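Local structure of putative sporulation-specific glycosylase YdhD (Bacillus subtilis subsp. subtilis str. 168, 3CZ8) at residues Q244-R249 and V280-V285; A57-T62 and R110-V115; Y166-I171 and I205-A210; R290-V295 and Q301-W306. The protein probably hydrolyses glycosidic bonds of polysaccharides in connection with sporulation, this chain being its family 18 glycosyl hydrolase domain. The protein carries 1 engineered substitution. All coordinates share one frame; numbering follows the deposited sequence.

Contact 1: Q244-R249 and V280-V285; sequences QNAIER and VWFEGV. Engineered in segment 280-285: Gly284 (natural residue Asp).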
loop_
_atom_site.group_PDB
_atom_site.type_symbol
_atom_site.label_atom_id
_atom_site.label_comp_id
_atom_site.label_asym_id
_atom_site.label_seq_id
_atom_site.Cartn_x
_atom_site.Cartn_y
_atom_site.Cartn_z
ATOM N N GLN A 244 -1.845 9.164 2.164
ATOM C CA GLN A 244 -3.016 9.074 3.035
ATOM C C GLN A 244 -2.620 9.080 4.515
ATOM O O GLN A 244 -3.287 9.729 5.324
ATOM C CB GLN A 244 -3.875 7.850 2.712
ATOM C CG GLN A 244 -5.268 7.941 3.328
ATOM C CD GLN A 244 -6.131 6.741 3.046
ATOM O OE1 GLN A 244 -6.237 6.285 1.907
ATOM N NE2 GLN A 244 -6.775 6.227 4.089
ATOM N N ASN A 245 -1.527 8.387 4.853
ATOM C CA ASN A 245 -0.957 8.417 6.213
ATOM C C ASN A 245 -0.626 9.816 6.708
ATOM O O ASN A 245 -0.841 10.120 7.877
ATOM C CB ASN A 245 0.309 7.572 6.315
ATOM C CG ASN A 245 0.050 6.094 6.188
ATOM O OD1 ASN A 245 0.969 5.335 5.892
ATOM N ND2 ASN A 245 -1.191 5.670 6.421
ATOM N N ALA A 246 -0.084 10.647 5.819
ATOM C CA ALA A 246 0.188 12.049 6.125
ATOM C C ALA A 246 -1.081 12.825 6.471
ATOM O O ALA A 246 -1.108 13.570 7.448
ATOM C CB ALA A 246 0.917 12.704 4.969
ATOM N N ILE A 247 -2.124 12.641 5.665
ATOM C CA ILE A 247 -3.437 13.240 5.923
ATOM C C ILE A 247 -4.022 12.734 7.243
ATOM O O ILE A 247 -4.558 13.521 8.021
ATOM C CB ILE A 247 -4.392 13.013 4.723
ATOM C CG1 ILE A 247 -4.137 14.095 3.672
ATOM C CG2 ILE A 247 -5.866 13.022 5.143
ATOM C CD1 ILE A 247 -4.256 13.602 2.251
ATOM N N GLU A 248 -3.865 11.436 7.501
ATOM C CA GLU A 248 -4.298 10.810 8.751
ATOM C C GLU A 248 -3.581 11.368 9.983
ATOM O O GLU A 248 -4.195 11.503 11.043
ATOM C CB GLU A 248 -4.125 9.291 8.678
ATOM C CG GLU A 248 -5.175 8.598 7.789
ATOM C CD GLU A 248 -4.743 7.217 7.305
ATOM O OE1 GLU A 248 -3.591 6.794 7.568
ATOM O OE2 GLU A 248 -5.569 6.548 6.652
ATOM N N ARG A 249 -2.299 11.700 9.839
ATOM C CA ARG A 249 -1.529 12.319 10.925
ATOM C C ARG A 249 -1.899 13.780 11.144
ATOM O O ARG A 249 -1.879 14.259 12.272
ATOM C CB ARG A 249 -0.028 12.180 10.689
ATOM C CG ARG A 249 0.462 10.762 10.873
ATOM C CD ARG A 249 1.967 10.659 10.787
ATOM N NE ARG A 249 2.390 9.262 10.861
ATOM C CZ ARG A 249 3.597 8.852 11.236
ATOM N NH1 ARG A 249 4.530 9.728 11.581
ATOM N NH2 ARG A 249 3.868 7.555 11.267
ATOM N N VAL A 280 6.232 17.374 8.051
ATOM C CA VAL A 280 5.773 16.357 7.110
ATOM C C VAL A 280 5.610 16.969 5.724
ATOM O O VAL A 280 4.951 17.992 5.575
ATOM C CB VAL A 280 4.432 15.711 7.570
ATOM C CG1 VAL A 280 3.996 14.578 6.628
ATOM C CG2 VAL A 280 4.538 15.196 9.001
ATOM N N TRP A 281 6.236 16.343 4.727
ATOM C CA TRP A 281 6.037 16.675 3.312
ATOM C C TRP A 281 5.507 15.453 2.566
ATOM O O TRP A 281 5.997 14.337 2.758
ATOM C CB TRP A 281 7.359 17.118 2.676
ATOM C CG TRP A 281 7.841 18.447 3.153
ATOM C CD1 TRP A 281 8.569 18.698 4.284
ATOM C CD2 TRP A 281 7.634 19.716 2.515
ATOM N NE1 TRP A 281 8.822 20.044 4.392
ATOM C CE2 TRP A 281 8.258 20.693 3.322
ATOM C CE3 TRP A 281 6.966 20.124 1.349
ATOM C CZ2 TRP A 281 8.249 22.055 2.994
ATOM C CZ3 TRP A 281 6.955 21.483 1.022
ATOM C CH2 TRP A 281 7.595 22.429 1.844
ATOM N N PHE A 282 4.517 15.671 1.702
ATOM C CA PHE A 282 3.824 14.580 1.028
ATOM C C PHE A 282 3.233 15.075 -0.287
ATOM O O PHE A 282 3.662 16.100 -0.810
ATOM C CB PHE A 282 2.752 13.947 1.947
ATOM C CG PHE A 282 1.618 14.880 2.315
ATOM C CD1 PHE A 282 1.795 15.887 3.256
ATOM C CD2 PHE A 282 0.360 14.721 1.742
ATOM C CE1 PHE A 282 0.748 16.736 3.593
ATOM C CE2 PHE A 282 -0.692 15.565 2.074
ATOM C CZ PHE A 282 -0.496 16.574 2.995
ATOM N N GLU A 283 2.279 14.324 -0.832
ATOM C CA GLU A 283 1.585 14.690 -2.065
ATOM C C GLU A 283 0.075 14.630 -1.861
ATOM O O GLU A 283 -0.439 13.665 -1.294
ATOM C CB GLU A 283 1.973 13.737 -3.196
ATOM C CG GLU A 283 3.419 13.831 -3.648
ATOM C CD GLU A 283 3.689 15.009 -4.569
ATOM O OE1 GLU A 283 2.797 15.375 -5.359
ATOM O OE2 GLU A 283 4.803 15.560 -4.513
ATOM N N GLY A 284 -0.626 15.664 -2.321
ATOM C CA GLY A 284 -2.090 15.692 -2.296
ATOM C C GLY A 284 -2.692 15.753 -3.691
ATOM O O GLY A 284 -1.995 15.517 -4.682
ATOM N N VAL A 285 -3.983 16.082 -3.763
ATOM C CA VAL A 285 -4.727 16.116 -5.024
ATOM C C VAL A 285 -4.267 17.265 -5.927
ATOM O O VAL A 285 -4.195 17.111 -7.150
ATOM C CB VAL A 285 -6.261 16.208 -4.790
ATOM C CG1 VAL A 285 -7.034 15.801 -6.042
ATOM C CG2 VAL A 285 -6.684 15.336 -3.615
#

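Contact 2: A57-T62 and R110-V115; sequences AAIETT and RGYGGV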
loop_
_atom_site.group_PDB
_atom_site.type_symbol
_atom_site.label_atom_id
_atom_site.label_comp_id
_atom_site.label_asym_id
_atom_site.label_seq_id
_atom_site.Cartn_x
_atom_site.Cartn_y
_atom_site.Cartn_z
ATOM N N ALA A 57 -1.316 -15.876 -12.207
ATOM C CA ALA A 57 -2.652 -15.305 -12.048
ATOM C C ALA A 57 -2.669 -13.818 -12.392
ATOM O O ALA A 57 -3.591 -13.345 -13.052
ATOM C CB ALA A 57 -3.171 -15.542 -10.628
ATOM N N ALA A 58 -1.633 -13.099 -11.956
ATOM C CA ALA A 58 -1.518 -11.652 -12.185
ATOM C C ALA A 58 -1.285 -11.285 -13.658
ATOM O O ALA A 58 -1.833 -10.293 -14.147
ATOM C CB ALA A 58 -0.421 -11.060 -11.299
ATOM N N ILE A 59 -0.483 -12.094 -14.350
ATOM C CA ILE A 59 -0.226 -11.925 -15.785
ATOM C C ILE A 59 -1.514 -12.087 -16.595
ATOM O O ILE A 59 -1.846 -11.223 -17.419
ATOM C CB ILE A 59 0.867 -12.908 -16.291
ATOM C CG1 ILE A 59 2.202 -12.616 -15.607
ATOM C CG2 ILE A 59 1.041 -12.818 -17.812
ATOM C CD1 ILE A 59 3.196 -13.768 -15.671
ATOM N N GLU A 60 -2.243 -13.174 -16.323
ATOM C CA GLU A 60 -3.495 -13.513 -17.014
ATOM C C GLU A 60 -4.577 -12.448 -16.814
ATOM O O GLU A 60 -5.286 -12.091 -17.758
ATOM C CB GLU A 60 -4.002 -14.885 -16.542
ATOM C CG GLU A 60 -5.135 -15.480 -17.390
ATOM C CD GLU A 60 -5.818 -16.679 -16.733
ATOM O OE1 GLU A 60 -5.116 -17.578 -16.217
ATOM O OE2 GLU A 60 -7.065 -16.726 -16.741
ATOM N N THR A 61 -4.677 -11.940 -15.586
ATOM C CA THR A 61 -5.647 -10.903 -15.227
ATOM C C THR A 61 -5.344 -9.581 -15.936
ATOM O O THR A 61 -6.259 -8.919 -16.430
ATOM C CB THR A 61 -5.693 -10.690 -13.690
ATOM O OG1 THR A 61 -5.819 -11.958 -13.034
ATOM C CG2 THR A 61 -6.865 -9.797 -13.281
ATOM N N THR A 62 -4.059 -9.219 -15.994
ATOM C CA THR A 62 -3.617 -7.977 -16.643
ATOM C C THR A 62 -3.933 -7.983 -18.142
ATOM O O THR A 62 -4.492 -7.013 -18.662
ATOM C CB THR A 62 -2.102 -7.699 -16.405
ATOM O OG1 THR A 62 -1.790 -7.859 -15.015
ATOM C CG2 THR A 62 -1.730 -6.286 -16.826
ATOM N N ARG A 110 6.616 -17.245 -19.219
ATOM C CA ARG A 110 5.589 -16.742 -18.303
ATOM C C ARG A 110 4.502 -15.914 -18.983
ATOM O O ARG A 110 3.423 -15.729 -18.423
ATOM C CB ARG A 110 6.229 -15.959 -17.150
ATOM C CG ARG A 110 7.188 -16.775 -16.276
ATOM C CD ARG A 110 6.517 -17.297 -15.004
ATOM N NE ARG A 110 5.638 -18.444 -15.241
ATOM C CZ ARG A 110 4.308 -18.386 -15.293
ATOM N NH1 ARG A 110 3.606 -19.490 -15.515
ATOM N NH2 ARG A 110 3.675 -17.229 -15.130
ATOM N N GLY A 111 4.779 -15.411 -20.182
ATOM C CA GLY A 111 3.765 -14.690 -20.959
ATOM C C GLY A 111 3.641 -13.199 -20.683
ATOM O O GLY A 111 2.562 -12.613 -20.843
ATOM N N TYR A 112 4.746 -12.576 -20.280
ATOM C CA TYR A 112 4.785 -11.125 -20.108
ATOM C C TYR A 112 4.815 -10.436 -21.466
ATOM O O TYR A 112 5.244 -11.026 -22.452
ATOM C CB TYR A 112 6.018 -10.719 -19.307
ATOM C CG TYR A 112 5.918 -10.934 -17.812
ATOM C CD1 TYR A 112 5.154 -10.077 -17.016
ATOM C CD2 TYR A 112 6.614 -11.969 -17.189
ATOM C CE1 TYR A 112 5.074 -10.252 -15.641
ATOM C CE2 TYR A 112 6.540 -12.155 -15.810
ATOM C CZ TYR A 112 5.767 -11.286 -15.044
ATOM O OH TYR A 112 5.681 -11.455 -13.682
ATOM N N GLY A 113 4.348 -9.191 -21.515
ATOM C CA GLY A 113 4.422 -8.389 -22.735
ATOM C C GLY A 113 5.704 -7.579 -22.876
ATOM O O GLY A 113 5.866 -6.828 -23.838
ATOM N N GLY A 114 6.618 -7.736 -21.921
ATOM C CA GLY A 114 7.858 -6.972 -21.906
ATOM C C GLY A 114 8.477 -6.899 -20.525
ATOM O O GLY A 114 8.097 -7.662 -19.630
ATOM N N VAL A 115 9.450 -6.006 -20.356
ATOM C CA VAL A 115 10.096 -5.827 -19.056
ATOM C C VAL A 115 10.209 -4.383 -18.596
ATOM O O VAL A 115 10.013 -3.436 -19.365
ATOM C CB VAL A 115 11.523 -6.451 -18.975
ATOM C CG1 VAL A 115 11.470 -7.957 -19.044
ATOM C CG2 VAL A 115 12.435 -5.878 -20.036
#

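Contact 3: Y166-I171 and I205-A210; sequences YDYGGI and IEFTIA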
loop_
_atom_site.group_PDB
_atom_site.type_symbol
_atom_site.label_atom_id
_atom_site.label_comp_id
_atom_site.label_asym_id
_atom_site.label_seq_id
_atom_site.Cartn_x
_atom_site.Cartn_y
_atom_site.Cartn_z
ATOM N N TYR A 166 23.647 6.431 -15.388
ATOM C CA TYR A 166 22.433 6.504 -16.194
ATOM C C TYR A 166 22.554 7.546 -17.291
ATOM O O TYR A 166 22.261 8.724 -17.093
ATOM C CB TYR A 166 21.211 6.763 -15.305
ATOM C CG TYR A 166 21.076 5.735 -14.211
ATOM C CD1 TYR A 166 20.562 4.469 -14.489
ATOM C CD2 TYR A 166 21.486 6.013 -12.905
ATOM C CE1 TYR A 166 20.443 3.508 -13.498
ATOM C CE2 TYR A 166 21.375 5.052 -11.900
ATOM C CZ TYR A 166 20.851 3.803 -12.213
ATOM O OH TYR A 166 20.728 2.843 -11.252
ATOM N N ASP A 167 23.005 7.091 -18.453
ATOM C CA ASP A 167 23.111 7.932 -19.631
ATOM C C ASP A 167 21.729 8.060 -20.263
ATOM O O ASP A 167 21.280 7.139 -20.926
ATOM C CB ASP A 167 24.101 7.292 -20.610
ATOM C CG ASP A 167 24.360 8.143 -21.841
ATOM O OD1 ASP A 167 25.137 7.690 -22.706
ATOM O OD2 ASP A 167 23.800 9.256 -21.956
ATOM N N TYR A 168 21.075 9.207 -20.075
ATOM C CA TYR A 168 19.711 9.432 -20.590
ATOM C C TYR A 168 19.598 9.332 -22.110
ATOM O O TYR A 168 18.634 8.766 -22.623
ATOM C CB TYR A 168 19.164 10.791 -20.132
ATOM C CG TYR A 168 18.410 10.783 -18.805
ATOM C CD1 TYR A 168 18.716 9.871 -17.795
ATOM C CD2 TYR A 168 17.404 11.713 -18.560
ATOM C CE1 TYR A 168 18.025 9.878 -16.579
ATOM C CE2 TYR A 168 16.716 11.732 -17.353
ATOM C CZ TYR A 168 17.032 10.818 -16.369
ATOM O OH TYR A 168 16.348 10.848 -15.179
ATOM N N GLY A 169 20.581 9.885 -22.818
ATOM C CA GLY A 169 20.578 9.905 -24.281
ATOM C C GLY A 169 20.836 8.532 -24.863
ATOM O O GLY A 169 20.217 8.147 -25.857
ATOM N N GLY A 170 21.747 7.795 -24.232
ATOM C CA GLY A 170 22.072 6.433 -24.638
ATOM C C GLY A 170 20.999 5.415 -24.285
ATOM O O GLY A 170 20.751 4.479 -25.052
ATOM N N ILE A 171 20.380 5.586 -23.118
ATOM C CA ILE A 171 19.271 4.729 -22.674
ATOM C C ILE A 171 18.015 5.032 -23.492
ATOM O O ILE A 171 17.364 4.118 -24.002
ATOM C CB ILE A 171 18.983 4.895 -21.154
ATOM C CG1 ILE A 171 20.116 4.292 -20.313
ATOM C CG2 ILE A 171 17.641 4.252 -20.749
ATOM C CD1 ILE A 171 20.054 4.689 -18.837
ATOM N N ILE A 205 12.655 17.320 -16.570
ATOM C CA ILE A 205 12.014 17.237 -17.883
ATOM C C ILE A 205 12.858 17.953 -18.952
ATOM O O ILE A 205 13.149 17.375 -20.002
ATOM C CB ILE A 205 10.560 17.785 -17.845
ATOM C CG1 ILE A 205 9.640 16.817 -17.087
ATOM C CG2 ILE A 205 10.001 17.981 -19.253
ATOM C CD1 ILE A 205 8.292 17.417 -16.708
ATOM N N GLU A 206 13.290 19.178 -18.637
ATOM C CA GLU A 206 14.065 20.031 -19.544
ATOM C C GLU A 206 15.375 19.371 -19.972
ATOM O O GLU A 206 15.773 19.466 -21.134
ATOM C CB GLU A 206 14.353 21.382 -18.877
ATOM C CG GLU A 206 14.194 22.594 -19.793
ATOM C CD GLU A 206 12.808 23.210 -19.711
ATOM O OE1 GLU A 206 12.410 23.653 -18.612
ATOM O OE2 GLU A 206 12.121 23.266 -20.749
ATOM N N PHE A 207 16.022 18.697 -19.022
ATOM C CA PHE A 207 17.228 17.915 -19.269
ATOM C C PHE A 207 16.942 16.666 -20.114
ATOM O O PHE A 207 17.764 16.274 -20.946
ATOM C CB PHE A 207 17.866 17.538 -17.927
ATOM C CG PHE A 207 19.064 16.632 -18.035
ATOM C CD1 PHE A 207 20.311 17.140 -18.394
ATOM C CD2 PHE A 207 18.956 15.273 -17.736
ATOM C CE1 PHE A 207 21.423 16.309 -18.482
ATOM C CE2 PHE A 207 20.061 14.436 -17.817
ATOM C CZ PHE A 207 21.301 14.957 -18.188
ATOM N N THR A 208 15.775 16.057 -19.903
ATOM C CA THR A 208 15.400 14.819 -20.594
ATOM C C THR A 208 14.905 15.021 -22.038
ATOM O O THR A 208 15.247 14.243 -22.928
ATOM C CB THR A 208 14.342 14.021 -19.791
ATOM O OG1 THR A 208 14.687 14.030 -18.403
ATOM C CG2 THR A 208 14.294 12.584 -20.259
ATOM N N ILE A 209 14.107 16.061 -22.269
ATOM C CA ILE A 209 13.544 16.333 -23.599
ATOM C C ILE A 209 14.584 16.843 -24.612
ATOM O O ILE A 209 14.300 16.952 -25.807
ATOM C CB ILE A 209 12.346 17.318 -23.536
ATOM C CG1 ILE A 209 12.809 18.690 -23.031
ATOM C CG2 ILE A 209 11.206 16.718 -22.703
ATOM C CD1 ILE A 209 11.721 19.712 -22.879
ATOM N N ALA A 210 15.779 17.155 -24.117
ATOM C CA ALA A 210 16.918 17.515 -24.953
ATOM C C ALA A 210 17.699 16.272 -25.358
ATOM O O ALA A 210 18.658 16.362 -26.122
ATOM C CB ALA A 210 17.827 18.487 -24.210
#

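Contact 4: R290-V295 and Q301-W306; sequences RKMQIV and QAIGAW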
loop_
_atom_site.group_PDB
_atom_site.type_symbol
_atom_site.label_atom_id
_atom_site.label_comp_id
_atom_site.label_asym_id
_atom_site.label_seq_id
_atom_site.Cartn_x
_atom_site.Cartn_y
_atom_site.Cartn_z
ATOM N N ARG A 290 -0.854 19.105 -10.655
ATOM C CA ARG A 290 0.244 19.884 -11.231
ATOM C C ARG A 290 1.276 19.029 -11.963
ATOM O O ARG A 290 1.909 19.493 -12.909
ATOM C CB ARG A 290 0.938 20.735 -10.156
ATOM C CG ARG A 290 0.239 22.063 -9.835
ATOM C CD ARG A 290 0.285 23.049 -11.011
ATOM N NE ARG A 290 1.636 23.547 -11.282
ATOM C CZ ARG A 290 2.029 24.809 -11.120
ATOM N NH1 ARG A 290 3.281 25.151 -11.394
ATOM N NH2 ARG A 290 1.179 25.736 -10.692
ATOM N N LYS A 291 1.436 17.782 -11.524
ATOM C CA LYS A 291 2.337 16.841 -12.178
ATOM C C LYS A 291 1.777 16.321 -13.507
ATOM O O LYS A 291 2.524 16.194 -14.479
ATOM C CB LYS A 291 2.688 15.688 -11.236
ATOM C CG LYS A 291 3.712 16.054 -10.183
ATOM C CD LYS A 291 3.626 15.108 -9.012
ATOM C CE LYS A 291 4.777 15.287 -8.042
ATOM N NZ LYS A 291 4.835 16.637 -7.399
ATOM N N MET A 292 0.475 16.021 -13.550
ATOM C CA MET A 292 -0.191 15.688 -14.812
ATOM C C MET A 292 -0.227 16.903 -15.753
ATOM O O MET A 292 -0.141 16.753 -16.969
ATOM C CB MET A 292 -1.595 15.108 -14.576
ATOM C CG MET A 292 -2.341 14.662 -15.849
ATOM S SD MET A 292 -1.409 13.604 -16.990
ATOM C CE MET A 292 -2.098 11.999 -16.657
ATOM N N GLN A 293 -0.319 18.096 -15.170
ATOM C CA GLN A 293 -0.290 19.353 -15.909
ATOM C C GLN A 293 1.041 19.604 -16.622
ATOM O O GLN A 293 1.041 20.001 -17.784
ATOM C CB GLN A 293 -0.624 20.525 -14.985
ATOM C CG GLN A 293 -2.113 20.758 -14.780
ATOM C CD GLN A 293 -2.395 21.857 -13.766
ATOM O OE1 GLN A 293 -1.746 22.908 -13.772
ATOM N NE2 GLN A 293 -3.363 21.616 -12.885
ATOM N N ILE A 294 2.160 19.356 -15.937
ATOM C CA ILE A 294 3.489 19.531 -16.542
ATOM C C ILE A 294 3.830 18.417 -17.541
ATOM O O ILE A 294 4.657 18.602 -18.438
ATOM C CB ILE A 294 4.610 19.734 -15.479
ATOM C CG1 ILE A 294 5.785 20.506 -16.088
ATOM C CG2 ILE A 294 5.049 18.408 -14.847
ATOM C CD1 ILE A 294 6.762 21.066 -15.090
ATOM N N VAL A 295 3.174 17.269 -17.387
ATOM C CA VAL A 295 3.270 16.181 -18.349
ATOM C C VAL A 295 2.562 16.601 -19.639
ATOM O O VAL A 295 3.087 16.390 -20.739
ATOM C CB VAL A 295 2.717 14.853 -17.756
ATOM C CG1 VAL A 295 2.251 13.875 -18.840
ATOM C CG2 VAL A 295 3.777 14.201 -16.867
ATOM N N GLN A 301 4.531 11.348 -22.428
ATOM C CA GLN A 301 3.697 10.152 -22.607
ATOM C C GLN A 301 2.674 9.912 -21.502
ATOM O O GLN A 301 1.503 9.655 -21.791
ATOM C CB GLN A 301 4.568 8.902 -22.779
ATOM C CG GLN A 301 3.812 7.565 -22.881
ATOM C CD GLN A 301 2.986 7.410 -24.166
ATOM O OE1 GLN A 301 1.948 6.755 -24.163
ATOM N NE2 GLN A 301 3.455 7.998 -25.264
ATOM N N ALA A 302 3.118 9.995 -20.247
ATOM C CA ALA A 302 2.300 9.562 -19.115
ATOM C C ALA A 302 2.818 10.003 -17.755
ATOM O O ALA A 302 3.971 10.418 -17.607
ATOM C CB ALA A 302 2.165 8.045 -19.124
ATOM N N ILE A 303 1.922 9.903 -16.775
ATOM C CA ILE A 303 2.251 9.882 -15.357
ATOM C C ILE A 303 2.340 8.394 -14.975
ATOM O O ILE A 303 1.558 7.580 -15.468
ATOM C CB ILE A 303 1.164 10.657 -14.542
ATOM C CG1 ILE A 303 1.422 12.179 -14.589
ATOM C CG2 ILE A 303 1.014 10.147 -13.105
ATOM C CD1 ILE A 303 2.481 12.697 -13.632
ATOM N N GLY A 304 3.323 8.034 -14.154
ATOM C CA GLY A 304 3.406 6.677 -13.600
ATOM C C GLY A 304 3.187 6.682 -12.095
ATOM O O GLY A 304 3.623 7.604 -11.407
ATOM N N ALA A 305 2.511 5.657 -11.576
ATOM C CA ALA A 305 2.172 5.602 -10.147
ATOM C C ALA A 305 2.158 4.182 -9.586
ATOM O O ALA A 305 2.427 3.218 -10.307
ATOM C CB ALA A 305 0.846 6.294 -9.886
ATOM N N TRP A 306 1.840 4.060 -8.298
ATOM C CA TRP A 306 1.986 2.788 -7.586
ATOM C C TRP A 306 0.667 2.207 -7.093
ATOM O O TRP A 306 -0.235 2.936 -6.687
ATOM C CB TRP A 306 2.931 2.964 -6.398
ATOM C CG TRP A 306 4.261 3.541 -6.770
ATOM C CD1 TRP A 306 4.610 4.868 -6.785
ATOM C CD2 TRP A 306 5.424 2.815 -7.177
ATOM N NE1 TRP A 306 5.919 5.006 -7.177
ATOM C CE2 TRP A 306 6.442 3.762 -7.427
ATOM C CE3 TRP A 306 5.708 1.452 -7.356
ATOM C CZ2 TRP A 306 7.725 3.390 -7.842
ATOM C CZ3 TRP A 306 6.979 1.085 -7.774
ATOM C CH2 TRP A 306 7.974 2.054 -8.011
#

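Contact 1: Q244-R249 and V280-V285
Ala246 sets its methyl over one face of the Phe282 ring: CB stands 3.5 Å above the ring plane, displaced toward the rim, and makes a CH-pi contact 3.8 Å from the centroid. Ile247 reaches the same ring obliquely, with CG1 4.1 Å from Phe282 CE2 and the two side chains crossing at about a right angle. Phe282 CG lies between its backbone N and carbonyl carbon (chi1 65°), a torsion that sets the ring against helix 243-252. Val280, two residues earlier, adds its CG1 4.0 Å from Ala246 CB, so the methyl touches both a branched and an aromatic neighbour. The intervening Trp281 points away and stacks on Phe267.

The other flat groups lie on a different side of the helix. Asn245 ND2 gives an N-H close to its own amide plane to the syn side of Glu248 OE1 (2.9 Å), while Gln244 NE2 reaches Glu248 OE2 from the anti side at 2.9 Å; both donors stand well out of the carboxylate plane. In the second subunit, Tyr14 OH bonds to Glu248 OE1 and Trp306 O to Asn245 ND2.

Helix and sheet belong to the alpha/beta insertion found in many family 18 chitinases. At its exit, the engineered Gly284 (naturally Asp) occupies the N-cap position of helix 285-297. Between these segments the contact is purely apolar; the Arg249-Asp227 salt bridge adds a polar tie from helix to sheet, while the amides of Gln244 and Asn245 and the carboxylate of Glu248 face the second subunit.

Contact 2: A57-T62 and R110-V115
Ile59 packs helix 56-64 of the TIM barrel against the turn leading into barrel strand 114-118, at the end where the parallel strands begin. The tight part is its CD1 over one face of Tyr112, 3.6 Å above the ring plane and offset toward the rim, a CH-pi contact; the same CD1 also lies 3.4 Å from Arg110 O. Ile59 CG1 lies over the same face, 3.7 Å from Tyr112 CE1, and the two side chains cross at about a right angle. Tyr112 also packs on Pro69 and Ala71 of strand 68-77 and on Ile38 of strand 35-42.

Toward the partly exposed side the contact is smaller and more polar. Arg110 bends at chi2 (-97°) and chi3 (76°), folding its guanidinium back until NH2 lies 3.5 Å from Ile59 CD1, which touches the group at its edge. Asp55 binds both polar ends, forming a salt bridge with Arg110 NH2 and a hydrogen bond with Tyr112 OH. Ala57, Glu60 and Thr61 occupy the exposed side of the helix, where Thr61 OG1 bonds to Ala57 O at 2.6 Å.

Gly111, with positive phi after helix 93-110, turns its carbonyl to Trp63 NE1 as a hydrogen-bond acceptor, and Ile59 CG2 lies 3.4 Å from that same Gly111 O.

Contact 3: Y166-I171 and I205-A210
Tyr168 presents one ring edge to Thr208, whose OG1 lies in the ring plane 3.2 Å from Tyr168 CE2. The threonine methyl accompanies it, CG2 being 3.6 Å from Tyr168 CD2, and both branches of Thr208 therefore bear on the same CD2-CE2 side of the tyrosine. The hydroxyl is bonded to Thr204 O, one turn back in its own helix, and meets the ring simply as a neighbour. Phe207 comes to Tyr168 from another direction. Its CG is anti to the backbone N (chi1 175°), which carries the ring out from helix 198-208 until Phe207 CE2 is 3.9 Å from Tyr168 CD2. The ring planes are inclined at 52°, with centroids 5.6 Å apart.

The two helices are successive members of the outer layer of the TIM barrel; helix 168-174 precedes strand 177-181, and helix 198-208 comes after that strand. Ile180 of strand 177-181 touches both Tyr168 and Thr208, so the pair closes over the outside of the barrel wall. At its far end the tyrosine is fixed by a hydrogen bond between its OH and Pro153 O at the end of strand 147-153. Its side chain is about 11 Å from that of Glu120, the predicted proton donor.

Asp167 is the N-cap of helix 168-174, immediately before Tyr168. Its OD2 accepts weak bonds from Gly169 N and Gly170 N, both 3.4 Å long, while Asp167 O receives Ile171 N in the first turn at 2.8 Å.

Contact 4: R290-V295 and Q301-W306
Ile303 projects from strand 302-310 onto helix 285-297, touching Lys291, Met292 and Val295. At its base, CB lies 4.1 Å from Met292 CE. The next atom, CG1, is met from two sides of the helix surface: Met292 SD approaches at 4.0 Å, and Val295 CG2 at 3.9 Å. A chi2 of -80° then bends the chain, and the tip CD1 ends against the helix backbone, 3.6 Å from Lys291 O. Lys291 CB lies 3.8 Å from the same CD1, and Val295 CG2 is equally near it. Ile303 is thus lodged among residues 291, 292 and 295, one turn of helix.

Met292 extends with CG anti to the backbone N (chi1 -177°) and bends further out, which brings sulfur and terminal methyl alongside the isoleucine; it also packs on Met251 of the second subunit. Lys291 contributes only its CB among its side-chain atoms, its chain leading away to place NZ at Ala196 O and in a salt bridge with Glu283. No hydrogen bond links the two segments, and every touching residue is buried.

This is the last helix-to-strand step of the TIM barrel. The axes of 290-295 and 302-306 approach to 8.3 Å, with their directions 144° apart, the roughly antiparallel setting of such a unit. Strand 302-310 closes the barrel between strand 217-220, parallel to it, and strand 9-17, while Lys291 and Ile294 carry the helix onto its neighbour, helix 198-208.

Overall arrangement
Along the chain the contacts come in series: contact 2, contact 3, contact 1, contact 4. Contacts 2, 3 and 4 belong to the TIM barrel, where they join outer helices to strands, a turn or each other; contact 1 lies in the insertion between barrel strands 217-220 and 302-310. The centres of contacts 1 and 2 are about 33 Å apart, those of contacts 3 and 4 about 17 Å. Two direct links exist: Glu283 OE2 of contact 1 bridges to Lys291 NZ of contact 4, tying insertion to barrel, and Ile205 of contact 3 packs on Ile294 of contact 4. Contacts 1 and 4 both meet the second subunit, so part of the interface between the two subunits lies near the junction of insertion and barrel.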